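Local coordinates for protein unsaturated glucuronyl hydrolase (Streptococcus agalactiae, PDB 2ZZR) that hydrolyses unsaturated hyaluronan, chondroitin and heparin disaccharides, releasing the 4-deoxy-4,5-didehydro uronic acid, at residues 34-39 with 81-86; 74-79 with 374-379; 355-360 with 381-386. All coordinates share one frame; numbering follows the deposited sequence. Where two conformers were deposited one is given.

Contact 1 (34-39 with 81-86)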
ATOM      1  N   LYS A  34     -11.451  18.768   1.720  1.00 20.77           N
ATOM      2  CA  LYS A  34     -10.942  18.867   3.095  1.00 21.14           C
ATOM      3  C   LYS A  34      -9.489  18.376   3.181  1.00 21.12           C
ATOM      4  O   LYS A  34      -8.656  19.005   3.835  1.00 21.02           O
ATOM      5  CB  LYS A  34     -11.842  18.106   4.076  1.00 20.75           C
ATOM      6  CG  LYS A  34     -11.543  18.382   5.562  1.00 21.04           C
ATOM      7  CD  LYS A  34     -12.555  17.730   6.495  1.00 21.73           C
ATOM      8  CE  LYS A  34     -12.393  16.218   6.543  1.00 21.39           C
ATOM      9  NZ  LYS A  34     -13.211  15.600   7.613  1.00 23.16           N
ATOM     10  N   ALA A  35      -9.188  17.264   2.509  1.00 21.02           N
ATOM     11  CA  ALA A  35      -7.817  16.751   2.446  1.00 20.94           C
ATOM     12  C   ALA A  35      -6.870  17.751   1.784  1.00 21.05           C
ATOM     13  O   ALA A  35      -5.756  17.978   2.270  1.00 20.96           O
ATOM     14  CB  ALA A  35      -7.776  15.402   1.710  1.00 20.86           C
ATOM     15  N   LEU A  36      -7.315  18.360   0.686  1.00 20.89           N
ATOM     16  CA  LEU A  36      -6.490  19.323  -0.045  1.00 21.44           C
ATOM     17  C   LEU A  36      -6.171  20.583   0.763  1.00 21.52           C
ATOM     18  O   LEU A  36      -5.064  21.112   0.669  1.00 21.65           O
ATOM     19  CB  LEU A  36      -7.117  19.677  -1.398  1.00 21.38           C
ATOM     20  CG  LEU A  36      -6.514  18.901  -2.573  1.00 21.50           C
ATOM     21  CD1 LEU A  36      -6.582  17.375  -2.371  1.00 21.75           C
ATOM     22  CD2 LEU A  36      -7.163  19.304  -3.890  1.00 22.05           C
ATOM     23  N   LYS A  37      -7.131  21.040   1.564  1.00 21.86           N
ATOM     24  CA  LYS A  37      -6.907  22.167   2.476  1.00 22.18           C
ATOM     25  C   LYS A  37      -5.744  21.869   3.424  1.00 22.19           C
ATOM     26  O   LYS A  37      -4.891  22.728   3.659  1.00 22.29           O
ATOM     27  CB  LYS A  37      -8.171  22.484   3.272  1.00 22.52           C
ATOM     28  CG  LYS A  37      -9.239  23.214   2.466  1.00 24.03           C
ATOM     29  CD  LYS A  37     -10.495  23.385   3.281  1.00 26.53           C
ATOM     30  CE  LYS A  37     -11.619  23.977   2.446  1.00 27.85           C
ATOM     31  NZ  LYS A  37     -12.869  24.045   3.252  1.00 28.83           N
ATOM     32  N   GLN A  38      -5.702  20.641   3.942  1.00 21.94           N
ATOM     33  CA  GLN A  38      -4.584  20.203   4.783  1.00 21.79           C
ATOM     34  C   GLN A  38      -3.277  20.095   3.993  1.00 21.96           C
ATOM     35  O   GLN A  38      -2.221  20.482   4.488  1.00 21.88           O
ATOM     36  CB  GLN A  38      -4.902  18.877   5.489  1.00 21.67           C
ATOM     37  CG  GLN A  38      -3.901  18.508   6.603  1.00 21.11           C
ATOM     38  CD  GLN A  38      -3.787  19.598   7.662  1.00 20.39           C
ATOM     39  OE1 GLN A  38      -4.744  19.870   8.390  1.00 22.07           O
ATOM     40  NE2 GLN A  38      -2.614  20.225   7.751  1.00 20.05           N
ATOM     41  N   LEU A  39      -3.349  19.584   2.763  1.00 22.04           N
ATOM     42  CA  LEU A  39      -2.156  19.457   1.922  1.00 22.40           C
ATOM     43  C   LEU A  39      -1.522  20.807   1.600  1.00 23.03           C
ATOM     44  O   LEU A  39      -0.300  20.940   1.624  1.00 23.17           O
ATOM     45  CB  LEU A  39      -2.453  18.688   0.626  1.00 22.42           C
ATOM     46  CG  LEU A  39      -2.702  17.175   0.729  1.00 22.16           C
ATOM     47  CD1 LEU A  39      -2.850  16.589  -0.669  1.00 21.94           C
ATOM     48  CD2 LEU A  39      -1.578  16.457   1.486  1.00 21.66           C
ATOM     49  N   TYR A  81      -3.038  17.222  -7.501  1.00 19.86           N
ATOM     50  CA  TYR A  81      -2.811  17.850  -8.802  1.00 20.97           C
ATOM     51  C   TYR A  81      -3.758  17.318  -9.878  1.00 21.50           C
ATOM     52  O   TYR A  81      -4.240  18.077 -10.721  1.00 21.74           O
ATOM     53  CB  TYR A  81      -1.354  17.684  -9.241  1.00 21.25           C
ATOM     54  CG  TYR A  81      -1.061  18.252 -10.611  1.00 21.37           C
ATOM     55  CD1 TYR A  81      -0.807  17.415 -11.697  1.00 21.76           C
ATOM     56  CD2 TYR A  81      -1.055  19.633 -10.826  1.00 22.15           C
ATOM     57  CE1 TYR A  81      -0.545  17.938 -12.962  1.00 22.60           C
ATOM     58  CE2 TYR A  81      -0.797  20.162 -12.080  1.00 21.49           C
ATOM     59  CZ  TYR A  81      -0.545  19.313 -13.141  1.00 22.38           C
ATOM     60  OH  TYR A  81      -0.286  19.831 -14.386  1.00 22.54           O
ATOM     61  N   GLU A  82      -4.026  16.015  -9.852  1.00 21.52           N
ATOM     62  CA  GLU A  82      -5.002  15.431 -10.767  1.00 21.93           C
ATOM     63  C   GLU A  82      -6.397  15.982 -10.527  1.00 22.37           C
ATOM     64  O   GLU A  82      -7.187  16.113 -11.463  1.00 22.81           O
ATOM     65  CB  GLU A  82      -5.025  13.916 -10.637  1.00 21.69           C
ATOM     66  CG  GLU A  82      -3.738  13.273 -11.093  1.00 21.26           C
ATOM     67  CD  GLU A  82      -3.924  11.827 -11.445  1.00 22.18           C
ATOM     68  OE1 GLU A  82      -3.151  10.988 -10.942  1.00 19.68           O
ATOM     69  OE2 GLU A  82      -4.847  11.536 -12.229  1.00 22.74           O
ATOM     70  N   TYR A  83      -6.690  16.302  -9.271  1.00 22.78           N
ATOM     71  CA  TYR A  83      -7.991  16.821  -8.896  1.00 23.30           C
ATOM     72  C   TYR A  83      -8.213  18.266  -9.342  1.00 23.87           C
ATOM     73  O   TYR A  83      -9.288  18.590  -9.838  1.00 23.83           O
ATOM     74  CB  TYR A  83      -8.215  16.701  -7.388  1.00 23.54           C
ATOM     75  CG  TYR A  83      -9.568  17.205  -6.943  1.00 23.42           C
ATOM     76  CD1 TYR A  83     -10.717  16.436  -7.142  1.00 23.36           C
ATOM     77  CD2 TYR A  83      -9.704  18.452  -6.331  1.00 22.70           C
ATOM     78  CE1 TYR A  83     -11.957  16.886  -6.737  1.00 23.95           C
ATOM     79  CE2 TYR A  83     -10.945  18.918  -5.923  1.00 23.83           C
ATOM     80  CZ  TYR A  83     -12.069  18.130  -6.132  1.00 24.67           C
ATOM     81  OH  TYR A  83     -13.304  18.576  -5.731  1.00 25.37           O
ATOM     82  N   ASN A  84      -7.213  19.128  -9.166  1.00 24.44           N
ATOM     83  CA  ASN A  84      -7.423  20.563  -9.426  1.00 25.11           C
ATOM     84  C   ASN A  84      -6.507  21.247 -10.456  1.00 25.87           C
ATOM     85  O   ASN A  84      -6.669  22.446 -10.721  1.00 26.27           O
ATOM     86  CB  ASN A  84      -7.499  21.362  -8.108  1.00 25.12           C
ATOM     87  CG  ASN A  84      -6.147  21.504  -7.403  1.00 24.69           C
ATOM     88  OD1 ASN A  84      -6.088  21.923  -6.244  1.00 26.77           O
ATOM     89  ND2 ASN A  84      -5.066  21.171  -8.092  1.00 23.91           N
ATOM     90  N   GLN A  85      -5.565  20.487 -11.022  1.00 26.12           N
ATOM     91  CA  GLN A  85      -4.650  20.983 -12.062  0.50 26.53           C
ATOM     92  C   GLN A  85      -3.887  22.263 -11.667  1.00 26.78           C
ATOM     93  O   GLN A  85      -3.550  23.083 -12.526  1.00 27.09           O
ATOM     94  CB  GLN A  85      -5.391  21.180 -13.400  0.50 26.53           C
ATOM     95  CG  GLN A  85      -6.068  19.925 -13.966  0.50 26.74           C
ATOM     96  CD  GLN A  85      -7.419  19.618 -13.329  0.50 27.10           C
ATOM     97  OE1 GLN A  85      -8.214  20.518 -13.049  0.50 27.30           O
ATOM     98  NE2 GLN A  85      -7.686  18.338 -13.106  0.50 27.14           N
ATOM     99  N   ASP A  86      -3.617  22.427 -10.372  1.00 26.94           N
ATOM    100  CA  ASP A  86      -2.892  23.594  -9.856  1.00 27.17           C
ATOM    101  C   ASP A  86      -1.402  23.428 -10.122  1.00 27.50           C
ATOM    102  O   ASP A  86      -0.756  22.528  -9.576  1.00 27.30           O
ATOM    103  CB  ASP A  86      -3.168  23.777  -8.356  1.00 26.97           C
ATOM    104  CG  ASP A  86      -2.507  25.027  -7.755  1.00 26.43           C
ATOM    105  OD1 ASP A  86      -1.877  25.827  -8.478  1.00 26.54           O
ATOM    106  OD2 ASP A  86      -2.633  25.213  -6.527  1.00 26.14           O
TER
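Leu-36 reaches out from helix 25-46 and rests a single methyl group, CD2, against both Tyr-83 and Asn-84 at the end of helix 70-84. Along 34-39, Lys-34 and Gln-38 face elsewhere, toward the chain that follows helix 328-346. Leu-36, between them in sequence, has its bond from CA to CB directed at the neighbouring helix, and its chi1 of -99° departs from a staggered position. Its CD2 lies 3.6 Å from CD2 of the Tyr-83 ring, which it meets obliquely. The same methyl is 3.7 Å from OD1 of Asn-84, a simple van der Waals approach. A leucine suits the place because its branched, apolar end lies well against the tyrosine ring, whereas Asn-84 is merely brushed. The partners' polar ends are bound to the first helix as well: Tyr-83 OH to Glu-33 and Asn-84 OD1 to Tyr-40, so that two polar links flank the leucine in sequence. A chi1 of -179° swings the Tyr-83 ring to the side far from its backbone N, which extends it along helix 25-46 and lets its hydroxyl reach Glu-33. Last in the segment, Leu-39 packs nearer the start of helix 70-84, on Trp-73 and Cys-76, and on Ala-80. Beyond Asn-84 that helix ends: Gln-85 has positive phi, although its N still bonds to Tyr-81 O at 2.8 Å, and Asp-86 N-caps the next helix, 87-105. The two packed helices run in broadly opposite directions, an alpha-hairpin pairing of the kind from which the alpha/alpha barrels of glycoside hydrolase family 88 are built.

Contact 2 (74-79 with 374-379)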
ATOM      1  N   THR A  74       4.875  12.929  -1.947  1.00 15.16           N
ATOM      2  CA  THR A  74       4.807  13.331  -3.354  1.00 15.40           C
ATOM      3  C   THR A  74       3.545  12.769  -4.019  1.00 15.60           C
ATOM      4  O   THR A  74       2.886  13.465  -4.796  1.00 15.26           O
ATOM      5  CB  THR A  74       6.058  12.897  -4.136  1.00 15.42           C
ATOM      6  OG1 THR A  74       7.240  13.214  -3.380  1.00 15.95           O
ATOM      7  CG2 THR A  74       6.124  13.603  -5.500  1.00 14.57           C
ATOM      8  N   GLY A  75       3.199  11.521  -3.689  1.00 15.12           N
ATOM      9  CA  GLY A  75       1.956  10.913  -4.185  1.00 15.36           C
ATOM     10  C   GLY A  75       0.696  11.682  -3.817  1.00 15.49           C
ATOM     11  O   GLY A  75      -0.213  11.817  -4.647  1.00 15.27           O
ATOM     12  N   CYS A  76       0.630  12.180  -2.579  1.00 15.11           N
ATOM     13  CA  CYS A  76      -0.495  13.025  -2.144  1.00 15.51           C
ATOM     14  C   CYS A  76      -0.575  14.274  -3.024  1.00 15.90           C
ATOM     15  O   CYS A  76      -1.663  14.670  -3.463  1.00 16.07           O
ATOM     16  CB  CYS A  76      -0.362  13.445  -0.673  1.00 15.28           C
ATOM     17  SG  CYS A  76      -0.657  12.130   0.551  1.00 15.93           S
ATOM     18  N   LEU A  77       0.579  14.884  -3.282  1.00 16.15           N
ATOM     19  CA  LEU A  77       0.644  16.076  -4.135  1.00 16.65           C
ATOM     20  C   LEU A  77       0.158  15.804  -5.562  1.00 16.83           C
ATOM     21  O   LEU A  77      -0.611  16.601  -6.115  1.00 17.17           O
ATOM     22  CB  LEU A  77       2.059  16.661  -4.157  1.00 16.89           C
ATOM     23  CG  LEU A  77       2.656  17.039  -2.798  1.00 17.07           C
ATOM     24  CD1 LEU A  77       4.054  17.624  -2.979  1.00 17.78           C
ATOM     25  CD2 LEU A  77       1.754  17.974  -2.005  1.00 18.21           C
ATOM     26  N   TRP A  78       0.597  14.691  -6.151  1.00 16.58           N
ATOM     27  CA  TRP A  78       0.182  14.338  -7.516  1.00 16.73           C
ATOM     28  C   TRP A  78      -1.310  14.023  -7.586  1.00 16.92           C
ATOM     29  O   TRP A  78      -1.981  14.411  -8.547  1.00 16.83           O
ATOM     30  CB  TRP A  78       0.992  13.171  -8.095  1.00 16.71           C
ATOM     31  CG  TRP A  78       2.401  13.503  -8.494  1.00 17.19           C
ATOM     32  CD1 TRP A  78       3.536  12.847  -8.104  1.00 16.90           C
ATOM     33  CD2 TRP A  78       2.828  14.566  -9.358  1.00 17.68           C
ATOM     34  NE1 TRP A  78       4.642  13.428  -8.678  1.00 18.22           N
ATOM     35  CE2 TRP A  78       4.238  14.491  -9.447  1.00 17.88           C
ATOM     36  CE3 TRP A  78       2.157  15.582 -10.059  1.00 18.31           C
ATOM     37  CZ2 TRP A  78       4.994  15.396 -10.204  1.00 17.71           C
ATOM     38  CZ3 TRP A  78       2.908  16.477 -10.817  1.00 17.28           C
ATOM     39  CH2 TRP A  78       4.310  16.374 -10.890  1.00 17.46           C
ATOM     40  N   LEU A  79      -1.832  13.338  -6.569  1.00 16.82           N
ATOM     41  CA  LEU A  79      -3.266  13.048  -6.529  1.00 16.80           C
ATOM     42  C   LEU A  79      -4.076  14.336  -6.475  1.00 17.60           C
ATOM     43  O   LEU A  79      -5.065  14.484  -7.197  1.00 17.94           O
ATOM     44  CB  LEU A  79      -3.612  12.170  -5.336  1.00 16.42           C
ATOM     45  CG  LEU A  79      -3.150  10.723  -5.481  1.00 15.21           C
ATOM     46  CD1 LEU A  79      -3.391  10.023  -4.163  1.00 14.54           C
ATOM     47  CD2 LEU A  79      -3.890  10.009  -6.622  1.00 14.61           C
ATOM     48  N   GLY A 374      -1.391   9.640  12.879  1.00 17.95           N
ATOM     49  CA  GLY A 374      -1.458   9.667  11.429  1.00 17.18           C
ATOM     50  C   GLY A 374      -0.161   9.123  10.853  1.00 16.71           C
ATOM     51  O   GLY A 374       0.898   9.184  11.495  1.00 16.73           O
ATOM     52  N   ASN A 375      -0.236   8.566   9.652  1.00 15.85           N
ATOM     53  CA  ASN A 375       0.973   8.174   8.939  1.00 15.32           C
ATOM     54  C   ASN A 375       0.835   8.474   7.451  1.00 15.16           C
ATOM     55  O   ASN A 375      -0.284   8.617   6.936  1.00 14.91           O
ATOM     56  CB  ASN A 375       1.399   6.723   9.238  1.00 15.30           C
ATOM     57  CG  ASN A 375       0.305   5.700   8.951  1.00 15.52           C
ATOM     58  OD1 ASN A 375      -0.092   4.920   9.824  1.00 16.55           O
ATOM     59  ND2 ASN A 375      -0.171   5.685   7.721  1.00 14.51           N
ATOM     60  N   ILE A 376       1.969   8.606   6.777  1.00 14.70           N
ATOM     61  CA  ILE A 376       1.959   9.172   5.429  1.00 14.14           C
ATOM     62  C   ILE A 376       1.431   8.203   4.365  1.00 14.09           C
ATOM     63  O   ILE A 376       0.826   8.639   3.381  1.00 13.49           O
ATOM     64  CB  ILE A 376       3.326   9.809   5.051  1.00 14.28           C
ATOM     65  CG1 ILE A 376       3.210  10.691   3.794  1.00 14.61           C
ATOM     66  CG2 ILE A 376       4.431   8.744   4.926  1.00 13.63           C
ATOM     67  CD1 ILE A 376       2.175  11.828   3.925  1.00 14.35           C
ATOM     68  N   TRP A 377       1.638   6.900   4.562  1.00 13.71           N
ATOM     69  CA  TRP A 377       1.056   5.922   3.623  1.00 13.30           C
ATOM     70  C   TRP A 377      -0.466   5.815   3.799  1.00 13.34           C
ATOM     71  O   TRP A 377      -1.201   5.661   2.823  1.00 12.87           O
ATOM     72  CB  TRP A 377       1.741   4.545   3.722  1.00 13.27           C
ATOM     73  CG  TRP A 377       1.665   3.944   5.084  1.00 13.02           C
ATOM     74  CD1 TRP A 377       0.732   3.057   5.544  1.00 12.98           C
ATOM     75  CD2 TRP A 377       2.558   4.193   6.176  1.00 13.23           C
ATOM     76  NE1 TRP A 377       0.991   2.740   6.864  1.00 13.65           N
ATOM     77  CE2 TRP A 377       2.107   3.423   7.271  1.00 13.27           C
ATOM     78  CE3 TRP A 377       3.698   4.997   6.333  1.00 13.97           C
ATOM     79  CZ2 TRP A 377       2.756   3.430   8.511  1.00 13.71           C
ATOM     80  CZ3 TRP A 377       4.341   5.005   7.567  1.00 13.40           C
ATOM     81  CH2 TRP A 377       3.862   4.232   8.637  1.00 13.21           C
ATOM     82  N   GLY A 378      -0.935   5.917   5.041  1.00 12.78           N
ATOM     83  CA  GLY A 378      -2.370   5.963   5.322  1.00 12.89           C
ATOM     84  C   GLY A 378      -3.006   7.183   4.681  1.00 13.07           C
ATOM     85  O   GLY A 378      -4.077   7.086   4.079  1.00 12.80           O
ATOM     86  N   ASP A 379      -2.337   8.330   4.793  1.00 13.10           N
ATOM     87  CA  ASP A 379      -2.789   9.551   4.116  1.00 13.39           C
ATOM     88  C   ASP A 379      -2.853   9.339   2.611  1.00 13.66           C
ATOM     89  O   ASP A 379      -3.855   9.680   1.968  1.00 13.78           O
ATOM     90  CB  ASP A 379      -1.837  10.711   4.402  1.00 13.63           C
ATOM     91  CG  ASP A 379      -1.989  11.270   5.804  1.00 13.63           C
ATOM     92  OD1 ASP A 379      -2.802  10.746   6.599  1.00 13.48           O
ATOM     93  OD2 ASP A 379      -1.280  12.256   6.106  1.00 15.35           O
TER
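Cys-76 projects from helix 70-84 toward helix 376-390 and meets Ile-376 and Asp-379 there. The bond from CA to CB is directed at the second helix, and from CB the side chain goes on to SG, placed beside the backbone N and anti to the carbonyl carbon (chi1 -72°). The sulfur makes the contact. It lies 4.1 Å from the backbone C of Asp-379 and 4.3 Å from that residue's CB, and it has CD1 of Ile-376 at 4.4 Å. The fit is apolar and fairly loose, with no hydrogen bond across it. A small, polarisable thiol suits a site where the backbones come near: the CA atoms of Cys-76 and Asp-379 are 7.5 Å apart. Ile-376 supplies a methyl at the end of a longer arm; CG1 anti to the backbone N (chi1 -166°) helps bring CD1 within range of the sulfur. Asp-379 meets the sulfur with its backbone and CB; its buried carboxylate is engaged elsewhere, by the hydroxyl of Tyr-60 and the backbone N atoms of Leu-357 and Leu-358. On another side of the second helix, Trp-377 points away and packs on Trp-68 and Tyr-363. The two helices run in nearly the same direction, though one is near the start of the chain and the other near its end, consistent with first and last inner helices meeting to close an alpha/alpha barrel.

Contact 3 (355-360 with 381-386)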
ATOM      1  N   ARG A 355      -0.632  18.505  10.521  1.00 21.08           N
ATOM      2  CA  ARG A 355      -1.675  17.496  10.734  1.00 20.18           C
ATOM      3  C   ARG A 355      -1.702  16.532   9.542  1.00 19.31           C
ATOM      4  O   ARG A 355      -1.338  16.916   8.428  1.00 19.07           O
ATOM      5  CB  ARG A 355      -3.055  18.144  10.909  1.00 20.43           C
ATOM      6  CG  ARG A 355      -3.245  18.963  12.192  1.00 21.45           C
ATOM      7  CD  ARG A 355      -3.563  18.122  13.412  1.00 22.32           C
ATOM      8  NE  ARG A 355      -4.903  17.529  13.372  1.00 23.32           N
ATOM      9  CZ  ARG A 355      -5.476  16.904  14.394  1.00 22.86           C
ATOM     10  NH1 ARG A 355      -6.693  16.393  14.265  1.00 23.33           N
ATOM     11  NH2 ARG A 355      -4.838  16.792  15.552  1.00 23.40           N
ATOM     12  N   PRO A 356      -2.120  15.272   9.781  1.00 18.54           N
ATOM     13  CA  PRO A 356      -2.256  14.313   8.692  1.00 18.01           C
ATOM     14  C   PRO A 356      -3.634  14.422   8.038  1.00 17.78           C
ATOM     15  O   PRO A 356      -4.504  15.129   8.544  1.00 17.85           O
ATOM     16  CB  PRO A 356      -2.125  12.969   9.409  1.00 18.13           C
ATOM     17  CG  PRO A 356      -2.731  13.211  10.746  1.00 18.01           C
ATOM     18  CD  PRO A 356      -2.479  14.674  11.081  1.00 18.65           C
ATOM     19  N   LEU A 357      -3.828  13.728   6.921  1.00 17.43           N
ATOM     20  CA  LEU A 357      -5.139  13.675   6.284  1.00 17.20           C
ATOM     21  C   LEU A 357      -6.071  12.752   7.054  1.00 17.08           C
ATOM     22  O   LEU A 357      -7.285  12.979   7.117  1.00 17.03           O
ATOM     23  CB  LEU A 357      -5.006  13.191   4.834  1.00 16.92           C
ATOM     24  CG  LEU A 357      -4.044  13.924   3.896  1.00 17.05           C
ATOM     25  CD1 LEU A 357      -4.181  13.380   2.494  1.00 16.52           C
ATOM     26  CD2 LEU A 357      -4.303  15.443   3.918  1.00 17.66           C
ATOM     27  N   LEU A 358      -5.481  11.714   7.646  1.00 17.00           N
ATOM     28  CA  LEU A 358      -6.210  10.618   8.262  1.00 17.45           C
ATOM     29  C   LEU A 358      -5.597  10.304   9.627  1.00 17.79           C
ATOM     30  O   LEU A 358      -4.380  10.171   9.750  1.00 17.80           O
ATOM     31  CB  LEU A 358      -6.139   9.383   7.346  1.00 17.44           C
ATOM     32  CG  LEU A 358      -6.915   8.105   7.693  1.00 17.52           C
ATOM     33  CD1 LEU A 358      -8.421   8.283   7.548  1.00 17.76           C
ATOM     34  CD2 LEU A 358      -6.436   6.944   6.818  1.00 17.25           C
ATOM     35  N   LEU A 359      -6.449  10.189  10.641  1.00 18.34           N
ATOM     36  CA  LEU A 359      -6.003   9.922  12.005  1.00 18.80           C
ATOM     37  C   LEU A 359      -6.090   8.437  12.350  1.00 18.59           C
ATOM     38  O   LEU A 359      -6.642   7.648  11.587  1.00 18.43           O
ATOM     39  CB  LEU A 359      -6.833  10.742  12.999  1.00 19.31           C
ATOM     40  CG  LEU A 359      -6.837  12.271  12.861  1.00 20.69           C
ATOM     41  CD1 LEU A 359      -7.931  12.896  13.728  1.00 23.14           C
ATOM     42  CD2 LEU A 359      -5.482  12.866  13.195  1.00 22.28           C
ATOM     43  N   HIS A 360      -5.528   8.075  13.502  1.00 18.42           N
ATOM     44  CA  HIS A 360      -5.687   6.752  14.110  1.00 18.37           C
ATOM     45  C   HIS A 360      -5.111   5.586  13.299  1.00 17.87           C
ATOM     46  O   HIS A 360      -5.794   4.593  13.040  1.00 16.96           O
ATOM     47  CB  HIS A 360      -7.149   6.502  14.526  1.00 18.69           C
ATOM     48  CG  HIS A 360      -7.751   7.633  15.304  1.00 20.58           C
ATOM     49  ND1 HIS A 360      -7.332   7.964  16.576  1.00 22.21           N
ATOM     50  CD2 HIS A 360      -8.730   8.513  14.987  1.00 21.89           C
ATOM     51  CE1 HIS A 360      -8.030   8.999  17.011  1.00 22.82           C
ATOM     52  NE2 HIS A 360      -8.885   9.352  16.065  1.00 23.25           N
ATOM     53  N   TYR A 381      -2.984   6.433   0.774  1.00 12.73           N
ATOM     54  CA  TYR A 381      -3.986   5.469   0.298  1.00 12.85           C
ATOM     55  C   TYR A 381      -5.428   5.938   0.524  1.00 13.14           C
ATOM     56  O   TYR A 381      -6.329   5.604  -0.253  1.00 13.05           O
ATOM     57  CB  TYR A 381      -3.734   4.061   0.860  1.00 12.60           C
ATOM     58  CG  TYR A 381      -2.477   3.435   0.290  1.00 12.51           C
ATOM     59  CD1 TYR A 381      -2.380   3.136  -1.072  1.00 12.09           C
ATOM     60  CD2 TYR A 381      -1.383   3.138   1.113  1.00 12.48           C
ATOM     61  CE1 TYR A 381      -1.222   2.576  -1.607  1.00 11.57           C
ATOM     62  CE2 TYR A 381      -0.230   2.573   0.589  1.00 11.65           C
ATOM     63  CZ  TYR A 381      -0.157   2.289  -0.760  1.00 12.61           C
ATOM     64  OH  TYR A 381       0.985   1.740  -1.274  1.00 12.31           O
ATOM     65  N   TYR A 382      -5.636   6.731   1.571  1.00 12.92           N
ATOM     66  CA  TYR A 382      -6.932   7.364   1.792  1.00 13.27           C
ATOM     67  C   TYR A 382      -7.265   8.294   0.619  1.00 13.21           C
ATOM     68  O   TYR A 382      -8.336   8.185   0.011  1.00 13.12           O
ATOM     69  CB  TYR A 382      -6.932   8.120   3.128  1.00 13.49           C
ATOM     70  CG  TYR A 382      -8.124   9.025   3.348  1.00 14.20           C
ATOM     71  CD1 TYR A 382      -9.414   8.503   3.457  1.00 14.04           C
ATOM     72  CD2 TYR A 382      -7.954  10.408   3.464  1.00 14.68           C
ATOM     73  CE1 TYR A 382     -10.510   9.337   3.664  1.00 15.74           C
ATOM     74  CE2 TYR A 382      -9.045  11.252   3.679  1.00 15.57           C
ATOM     75  CZ  TYR A 382     -10.315  10.708   3.773  1.00 14.56           C
ATOM     76  OH  TYR A 382     -11.403  11.527   3.987  1.00 16.17           O
ATOM     77  N   LEU A 383      -6.342   9.192   0.287  1.00 13.03           N
ATOM     78  CA  LEU A 383      -6.544  10.088  -0.852  1.00 13.07           C
ATOM     79  C   LEU A 383      -6.621   9.324  -2.187  1.00 12.82           C
ATOM     80  O   LEU A 383      -7.417   9.674  -3.055  1.00 12.89           O
ATOM     81  CB  LEU A 383      -5.478  11.184  -0.892  1.00 13.34           C
ATOM     82  CG  LEU A 383      -5.641  12.299  -1.928  1.00 14.06           C
ATOM     83  CD1 LEU A 383      -7.002  12.984  -1.791  1.00 15.37           C
ATOM     84  CD2 LEU A 383      -4.503  13.304  -1.784  1.00 13.74           C
ATOM     85  N   GLU A 384      -5.820   8.270  -2.344  1.00 12.08           N
ATOM     86  CA  GLU A 384      -5.916   7.443  -3.549  1.00 11.82           C
ATOM     87  C   GLU A 384      -7.304   6.808  -3.669  1.00 11.80           C
ATOM     88  O   GLU A 384      -7.867   6.747  -4.770  1.00 12.00           O
ATOM     89  CB  GLU A 384      -4.819   6.371  -3.605  1.00 11.67           C
ATOM     90  CG  GLU A 384      -4.709   5.748  -4.989  1.00 11.58           C
ATOM     91  CD  GLU A 384      -3.954   4.439  -4.988  1.00 12.06           C
ATOM     92  OE1 GLU A 384      -2.712   4.482  -5.014  1.00 12.79           O
ATOM     93  OE2 GLU A 384      -4.610   3.376  -4.988  1.00 12.79           O
ATOM     94  N   ALA A 385      -7.858   6.349  -2.546  1.00 11.75           N
ATOM     95  CA  ALA A 385      -9.206   5.778  -2.534  1.00 11.89           C
ATOM     96  C   ALA A 385     -10.230   6.820  -2.968  1.00 12.31           C
ATOM     97  O   ALA A 385     -11.114   6.535  -3.781  1.00 12.20           O
ATOM     98  CB  ALA A 385      -9.561   5.234  -1.153  1.00 11.93           C
ATOM     99  N   LEU A 386     -10.097   8.030  -2.427  1.00 12.31           N
ATOM    100  CA  LEU A 386     -11.003   9.119  -2.780  1.00 12.69           C
ATOM    101  C   LEU A 386     -10.958   9.412  -4.278  1.00 12.46           C
ATOM    102  O   LEU A 386     -12.016   9.493  -4.937  1.00 13.31           O
ATOM    103  CB  LEU A 386     -10.672  10.370  -1.967  1.00 12.50           C
ATOM    104  CG  LEU A 386     -10.993  10.281  -0.470  1.00 13.20           C
ATOM    105  CD1 LEU A 386     -10.526  11.574   0.226  1.00 13.23           C
ATOM    106  CD2 LEU A 386     -12.478  10.027  -0.223  1.00 13.93           C
TER
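Chi1 torsions near 180° on both sides, 169° in Tyr-382 and -175° in Leu-358, stretch the two side chains out with CG on the far side from the backbone N. In consequence they meet at a slant between loop 355-360 and helix 376-390. Leu-358 touches with both methyls. CD2 packs on CB of Tyr-382 at 3.9 Å, while CD1 sits over one face of the ring, 4.2 Å above its plane and displaced toward the rim. From the helix itself, Leu-386 places its CD1 3.6 Å above the opposite face, again near the rim. The aromatic ring is thus held between Leu-386, one turn further along its own helix, and Leu-358 from the loop. A flat ring suits this slot, having two broad apolar surfaces to offer at once.

Leu-357 comes in beside it and divides its contacts. Its CB is 4.3 Å from CD2 of Tyr-382, and its carbonyl O approaches CE2 of the ring obliquely at 4.2 Å. Farther along, Leu-357 CD1 rests against CB of Leu-383 at 4.2 Å. Leu-357 therefore bridges Tyr-382 and Leu-383, while Leu-358 attends to the tyrosine; all four are buried. Backbone hydrogen bonds tie the loop in turn to the end of helix 328-346 and just beyond, Leu-359 with Tyr-346 and Leu-357 with Asn-348; Tyr-382 also touches Ile-343 of that helix. Here an irregular loop packs its leucines against 376-390, the last inner helix of what is consistent with an (alpha/alpha)6 barrel.

Contacts 1 and 2 share helix 70-84, contacts 2 and 3 share helix 376-390, and all three lie on one side of the chain's centre. Contacts 2 and 3, with centres about 7 Å apart, are joined by the Asp-379 carboxylate: OD1 is 3.0 Å from Leu-358 N and OD2 3.1 Å from Leu-357 N, probable hydrogen bonds. Contact 1 meets contact 3 where Ala-35 O lies 3.4 Å from Leu-357 CD2, and contact 2 where Leu-39 CD1 lies 3.6 Å from Cys-76 O. Contact 1 is remote from the substrate site, whereas the side chains of Ile-376 and Leu-358 are each about 10 Å from that of Arg-246, a probable substrate-binding residue.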